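Local coordinates for protein LbaCas13a H328A (C2c2) (Lachnospiraceae bacterium NK4A179, PDB 5WLH) that binds a CRISPR guide RNA precursor and, as a Cas13a (C2c2) nuclease, probably processes it and cleaves target RNA, at residues 165-179 / 200-212. Sequence-based numbering, arbitrary orientation.
Sequences IKNNIDNKVSEDIID and KKLLMNAFDLPYS
V173 lies on the ring of F207: its CG2 stands over the face, 3.5 Å from the ring centroid, a CH-pi contact displaced toward the CG–CD2 side. The V173 torsion (chi1 -44°) sets CG2 between the backbone N and the carbonyl carbon, the branch that meets the ring. I169 CG2 comes in near the ring plane, 3.8 Å from CE1, while I165 CG2 and I178 CD1 approach obliquely. I165 also sends CD1 to L202 CD2 (3.7 Å) and CG2 to L203 CD2; I178 runs alongside L203 in the opposite direction, its CD1 also reaching M204 SD. L209 CD1 fits against the backbone of V173, S174 and E175.

The segments 175-179 and 200-206 of helices 175-185 and 193-206 run roughly antiparallel (145°) and pack through I178, L203 and M204, while the loop that carries I169 and V173 bends around the C-terminal end of the second. This lies in the N-terminal part of the Cas13a chain, about 15 Å at the nearest atoms from the bound RNA. That helix end is a Schellman motif: D208, with positive phi, is C-prime, and L209 N bonds M204 O. At the start of the other helix S174 is the N-cap, its OG accepting from I177 N. Helix 83-96 also touches I169 and I177.

Polar links lie at both ends. K166 NZ donates to A206 O (3.3 Å), almost in line with the carbonyl (177°), and makes a long salt bridge to D208 OD2. K200, kinked midway, brings NZ to the carboxylates of E175 and D179, one helical turn apart, in a salt-bridge network: NZ meets the syn lone pair of D179 OD1 at 2.6 Å and binds E175 OE2 more weakly at 3.1 Å. M204 folds over in its last two torsions and crosses E175 at a slant, with SD 3.6 Å from E175 CG.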
loop_
_atom_site.group_PDB
_atom_site.type_symbol
_atom_site.label_atom_id
_atom_site.label_comp_id
_atom_site.label_asym_id
_atom_site.label_seq_id
_atom_site.Cartn_x
_atom_site.Cartn_y
_atom_site.Cartn_z
ATOM N N ILE A 165 7.124 -36.998 -31.469
ATOM C CA ILE A 165 7.481 -36.978 -30.051
ATOM C C ILE A 165 8.682 -37.882 -29.774
ATOM O O ILE A 165 9.564 -37.531 -28.981
ATOM C CB ILE A 165 6.262 -37.372 -29.194
ATOM C CG1 ILE A 165 5.273 -36.207 -29.108
ATOM C CG2 ILE A 165 6.681 -37.802 -27.796
ATOM C CD1 ILE A 165 3.907 -36.624 -28.591
ATOM N N LYS A 166 8.739 -39.052 -30.401
ATOM C CA LYS A 166 9.826 -39.986 -30.125
ATOM C C LYS A 166 10.971 -39.890 -31.127
ATOM O O LYS A 166 11.958 -40.622 -30.991
ATOM C CB LYS A 166 9.292 -41.424 -30.074
ATOM C CG LYS A 166 9.035 -42.063 -31.426
ATOM C CD LYS A 166 8.328 -43.407 -31.268
ATOM C CE LYS A 166 9.192 -44.410 -30.523
ATOM N NZ LYS A 166 8.432 -45.644 -30.179
ATOM N N ASN A 167 10.879 -38.991 -32.109
ATOM C CA ASN A 167 11.917 -38.897 -33.132
ATOM C C ASN A 167 13.252 -38.429 -32.560
ATOM O O ASN A 167 14.306 -38.742 -33.124
ATOM C CB ASN A 167 11.458 -37.960 -34.251
ATOM C CG ASN A 167 12.361 -38.016 -35.466
ATOM O OD1 ASN A 167 13.203 -37.138 -35.666
ATOM N ND2 ASN A 167 12.190 -39.045 -36.290
ATOM N N ASN A 168 13.238 -37.684 -31.455
ATOM C CA ASN A 168 14.464 -37.224 -30.815
ATOM C C ASN A 168 14.728 -37.916 -29.484
ATOM O O ASN A 168 15.647 -37.515 -28.762
ATOM C CB ASN A 168 14.427 -35.710 -30.601
ATOM C CG ASN A 168 14.236 -34.939 -31.891
ATOM O OD1 ASN A 168 14.373 -35.488 -32.983
ATOM N ND2 ASN A 168 13.909 -33.656 -31.769
ATOM N N ILE A 169 13.946 -38.933 -29.135
ATOM C CA ILE A 169 14.055 -39.611 -27.850
ATOM C C ILE A 169 14.592 -41.012 -28.087
ATOM O O ILE A 169 14.029 -41.774 -28.883
ATOM C CB ILE A 169 12.706 -39.666 -27.117
ATOM C CG1 ILE A 169 12.141 -38.258 -26.918
ATOM C CG2 ILE A 169 12.861 -40.383 -25.783
ATOM C CD1 ILE A 169 12.755 -37.505 -25.756
ATOM N N ASP A 170 15.675 -41.352 -27.396
ATOM C CA ASP A 170 16.241 -42.696 -27.410
ATOM C C ASP A 170 16.448 -43.182 -25.985
ATOM O O ASP A 170 17.489 -43.734 -25.627
ATOM C CB ASP A 170 17.544 -42.737 -28.203
ATOM C CG ASP A 170 17.313 -42.966 -29.685
ATOM O OD1 ASP A 170 16.524 -43.871 -30.032
ATOM O OD2 ASP A 170 17.915 -42.239 -30.503
ATOM N N ASN A 171 15.434 -42.974 -25.150
ATOM C CA ASN A 171 15.468 -43.365 -23.752
ATOM C C ASN A 171 14.220 -44.170 -23.418
ATOM O O ASN A 171 13.209 -44.117 -24.123
ATOM C CB ASN A 171 15.569 -42.141 -22.829
ATOM C CG ASN A 171 16.616 -41.143 -23.293
ATOM O OD1 ASN A 171 16.326 -40.235 -24.074
ATOM N ND2 ASN A 171 17.845 -41.310 -22.815
ATOM N N LYS A 172 14.310 -44.931 -22.333
ATOM C CA LYS A 172 13.170 -45.664 -21.799
ATOM C C LYS A 172 12.523 -44.799 -20.725
ATOM O O LYS A 172 13.103 -44.590 -19.653
ATOM C CB LYS A 172 13.608 -47.016 -21.239
ATOM C CG LYS A 172 12.584 -48.129 -21.412
ATOM C CD LYS A 172 12.254 -48.354 -22.879
ATOM C CE LYS A 172 11.719 -49.757 -23.120
ATOM N NZ LYS A 172 11.599 -50.062 -24.576
ATOM N N VAL A 173 11.335 -44.281 -21.012
ATOM C CA VAL A 173 10.622 -43.443 -20.060
ATOM C C VAL A 173 9.546 -44.278 -19.385
ATOM O O VAL A 173 8.994 -45.221 -19.967
ATOM C CB VAL A 173 10.022 -42.187 -20.732
ATOM C CG1 VAL A 173 11.030 -41.559 -21.689
ATOM C CG2 VAL A 173 8.726 -42.515 -21.439
ATOM N N SER A 174 9.264 -43.945 -18.133
ATOM C CA SER A 174 8.224 -44.599 -17.357
ATOM C C SER A 174 6.959 -43.754 -17.371
ATOM O O SER A 174 6.941 -42.624 -17.862
ATOM C CB SER A 174 8.693 -44.822 -15.918
ATOM O OG SER A 174 9.032 -43.589 -15.303
ATOM N N GLU A 175 5.886 -44.317 -16.814
ATOM C CA GLU A 175 4.686 -43.521 -16.587
ATOM C C GLU A 175 4.962 -42.396 -15.597
ATOM O O GLU A 175 4.457 -41.279 -15.760
ATOM C CB GLU A 175 3.544 -44.406 -16.086
ATOM C CG GLU A 175 2.197 -43.711 -16.086
ATOM C CD GLU A 175 1.174 -44.380 -15.192
ATOM O OE1 GLU A 175 0.592 -45.401 -15.608
ATOM O OE2 GLU A 175 0.940 -43.877 -14.073
ATOM N N ASP A 176 5.767 -42.670 -14.565
ATOM C CA ASP A 176 6.052 -41.649 -13.561
ATOM C C ASP A 176 6.847 -40.494 -14.157
ATOM O O ASP A 176 6.651 -39.335 -13.775
ATOM C CB ASP A 176 6.800 -42.262 -12.377
ATOM C CG ASP A 176 6.958 -41.288 -11.217
ATOM O OD1 ASP A 176 5.931 -40.822 -10.674
ATOM O OD2 ASP A 176 8.113 -40.982 -10.854
ATOM N N ILE A 177 7.756 -40.790 -15.086
ATOM C CA ILE A 177 8.430 -39.727 -15.822
ATOM C C ILE A 177 7.413 -38.894 -16.592
ATOM O O ILE A 177 7.477 -37.659 -16.604
ATOM C CB ILE A 177 9.497 -40.321 -16.755
ATOM C CG1 ILE A 177 10.676 -40.865 -15.941
ATOM C CG2 ILE A 177 9.956 -39.285 -17.766
ATOM C CD1 ILE A 177 11.513 -41.871 -16.691
ATOM N N ILE A 178 6.452 -39.558 -17.237
ATOM C CA ILE A 178 5.413 -38.844 -17.974
ATOM C C ILE A 178 4.578 -37.996 -17.021
ATOM O O ILE A 178 4.304 -36.817 -17.284
ATOM C CB ILE A 178 4.549 -39.842 -18.765
ATOM C CG1 ILE A 178 5.341 -40.382 -19.960
ATOM C CG2 ILE A 178 3.243 -39.189 -19.207
ATOM C CD1 ILE A 178 4.759 -41.628 -20.596
ATOM N N ASP A 179 4.177 -38.579 -15.888
ATOM C CA ASP A 179 3.397 -37.833 -14.908
ATOM C C ASP A 179 4.165 -36.623 -14.394
ATOM O O ASP A 179 3.590 -35.545 -14.217
ATOM C CB ASP A 179 2.998 -38.742 -13.749
ATOM C CG ASP A 179 1.814 -39.618 -14.084
ATOM O OD1 ASP A 179 1.267 -39.464 -15.194
ATOM O OD2 ASP A 179 1.421 -40.449 -13.237
ATOM N N LYS A 200 -1.398 -37.527 -21.715
ATOM C CA LYS A 200 -0.851 -38.703 -21.054
ATOM C C LYS A 200 -1.106 -39.965 -21.872
ATOM O O LYS A 200 -0.207 -40.794 -22.046
ATOM C CB LYS A 200 -1.443 -38.854 -19.660
ATOM C CG LYS A 200 -1.076 -40.197 -19.044
ATOM C CD LYS A 200 -0.957 -40.133 -17.552
ATOM C CE LYS A 200 -0.301 -41.407 -17.033
ATOM N NZ LYS A 200 -0.370 -41.450 -15.557
ATOM N N LYS A 201 -2.324 -40.117 -22.384
ATOM C CA LYS A 201 -2.665 -41.287 -23.187
ATOM C C LYS A 201 -1.798 -41.358 -24.433
ATOM O O LYS A 201 -1.292 -42.427 -24.795
ATOM C CB LYS A 201 -4.143 -41.226 -23.567
ATOM C CG LYS A 201 -4.665 -42.357 -24.440
ATOM C CD LYS A 201 -6.194 -42.460 -24.269
ATOM C CE LYS A 201 -6.807 -43.545 -25.158
ATOM N NZ LYS A 201 -8.310 -43.513 -25.108
ATOM N N LEU A 202 -1.603 -40.212 -25.083
ATOM C CA LEU A 202 -0.733 -40.138 -26.247
ATOM C C LEU A 202 0.699 -40.526 -25.897
ATOM O O LEU A 202 1.338 -41.288 -26.633
ATOM C CB LEU A 202 -0.781 -38.724 -26.815
ATOM C CG LEU A 202 0.271 -38.326 -27.840
ATOM C CD1 LEU A 202 0.010 -39.063 -29.098
ATOM C CD2 LEU A 202 0.197 -36.823 -28.087
ATOM N N LEU A 203 1.220 -40.020 -24.777
ATOM C CA LEU A 203 2.604 -40.317 -24.412
ATOM C C LEU A 203 2.778 -41.778 -24.021
ATOM O O LEU A 203 3.823 -42.381 -24.296
ATOM C CB LEU A 203 3.055 -39.411 -23.268
ATOM C CG LEU A 203 3.267 -37.959 -23.698
ATOM C CD1 LEU A 203 3.418 -37.065 -22.473
ATOM C CD2 LEU A 203 4.495 -37.874 -24.598
ATOM N N MET A 204 1.783 -42.358 -23.350
ATOM C CA MET A 204 1.876 -43.778 -23.019
ATOM C C MET A 204 1.848 -44.636 -24.277
ATOM O O MET A 204 2.597 -45.620 -24.381
ATOM C CB MET A 204 0.757 -44.172 -22.053
ATOM C CG MET A 204 0.870 -43.496 -20.677
ATOM S SD MET A 204 2.200 -44.108 -19.615
ATOM C CE MET A 204 1.497 -45.666 -19.047
ATOM N N ASN A 205 0.999 -44.279 -25.244
ATOM C CA ASN A 205 1.006 -44.971 -26.525
ATOM C C ASN A 205 2.325 -44.751 -27.258
ATOM O O ASN A 205 2.863 -45.679 -27.876
ATOM C CB ASN A 205 -0.170 -44.507 -27.391
ATOM C CG ASN A 205 -1.532 -44.865 -26.782
ATOM O OD1 ASN A 205 -1.618 -45.706 -25.885
ATOM N ND2 ASN A 205 -2.597 -44.215 -27.265
ATOM N N ALA A 206 2.863 -43.528 -27.202
ATOM C CA ALA A 206 4.116 -43.242 -27.896
ATOM C C ALA A 206 5.249 -44.110 -27.375
ATOM O O ALA A 206 6.099 -44.570 -28.147
ATOM C CB ALA A 206 4.483 -41.767 -27.751
ATOM N N PHE A 207 5.293 -44.333 -26.066
ATOM C CA PHE A 207 6.380 -45.081 -25.461
ATOM C C PHE A 207 6.007 -46.531 -25.180
ATOM O O PHE A 207 6.688 -47.199 -24.395
ATOM C CB PHE A 207 6.854 -44.353 -24.207
ATOM C CG PHE A 207 7.507 -43.035 -24.521
ATOM C CD1 PHE A 207 8.727 -43.005 -25.182
ATOM C CD2 PHE A 207 6.889 -41.833 -24.210
ATOM C CE1 PHE A 207 9.333 -41.805 -25.496
ATOM C CE2 PHE A 207 7.493 -40.627 -24.520
ATOM C CZ PHE A 207 8.718 -40.616 -25.166
ATOM N N ASP A 208 4.953 -47.023 -25.835
ATOM C CA ASP A 208 4.539 -48.430 -25.791
ATOM C C ASP A 208 4.377 -48.936 -24.359
ATOM O O ASP A 208 4.827 -50.028 -24.005
ATOM C CB ASP A 208 5.515 -49.305 -26.577
ATOM C CG ASP A 208 5.625 -48.888 -28.028
ATOM O OD1 ASP A 208 4.581 -48.863 -28.712
ATOM O OD2 ASP A 208 6.751 -48.583 -28.484
ATOM N N LEU A 209 3.717 -48.122 -23.526
ATOM C CA LEU A 209 3.411 -48.492 -22.154
ATOM C C LEU A 209 1.925 -48.784 -22.043
ATOM O O LEU A 209 1.113 -47.987 -22.529
ATOM C CB LEU A 209 3.808 -47.370 -21.178
ATOM C CG LEU A 209 5.284 -46.932 -21.246
ATOM C CD1 LEU A 209 5.567 -45.762 -20.308
ATOM C CD2 LEU A 209 6.222 -48.112 -20.937
ATOM N N PRO A 210 1.526 -49.916 -21.463
ATOM C CA PRO A 210 0.093 -50.215 -21.370
ATOM C C PRO A 210 -0.620 -49.142 -20.569
ATOM O O PRO A 210 -0.165 -48.730 -19.500
ATOM C CB PRO A 210 0.056 -51.575 -20.665
ATOM C CG PRO A 210 1.372 -52.192 -21.002
ATOM C CD PRO A 210 2.347 -51.037 -20.979
ATOM N N TYR A 211 -1.742 -48.684 -21.113
ATOM C CA TYR A 211 -2.470 -47.583 -20.514
ATOM C C TYR A 211 -3.907 -47.624 -20.991
ATOM O O TYR A 211 -4.173 -47.871 -22.171
ATOM C CB TYR A 211 -1.833 -46.245 -20.882
ATOM C CG TYR A 211 -2.436 -45.100 -20.135
ATOM C CD1 TYR A 211 -2.218 -44.951 -18.776
ATOM C CD2 TYR A 211 -3.208 -44.155 -20.786
ATOM C CE1 TYR A 211 -2.756 -43.895 -18.080
ATOM C CE2 TYR A 211 -3.755 -43.086 -20.092
ATOM C CZ TYR A 211 -3.519 -42.967 -18.743
ATOM O OH TYR A 211 -4.072 -41.933 -18.034
ATOM N N SER A 212 -4.827 -47.347 -20.077
ATOM C CA SER A 212 -6.229 -47.255 -20.433
ATOM C C SER A 212 -6.803 -45.974 -19.858
ATOM O O SER A 212 -6.618 -45.681 -18.673
ATOM C CB SER A 212 -7.001 -48.486 -19.942
ATOM O OG SER A 212 -6.571 -49.623 -20.676
#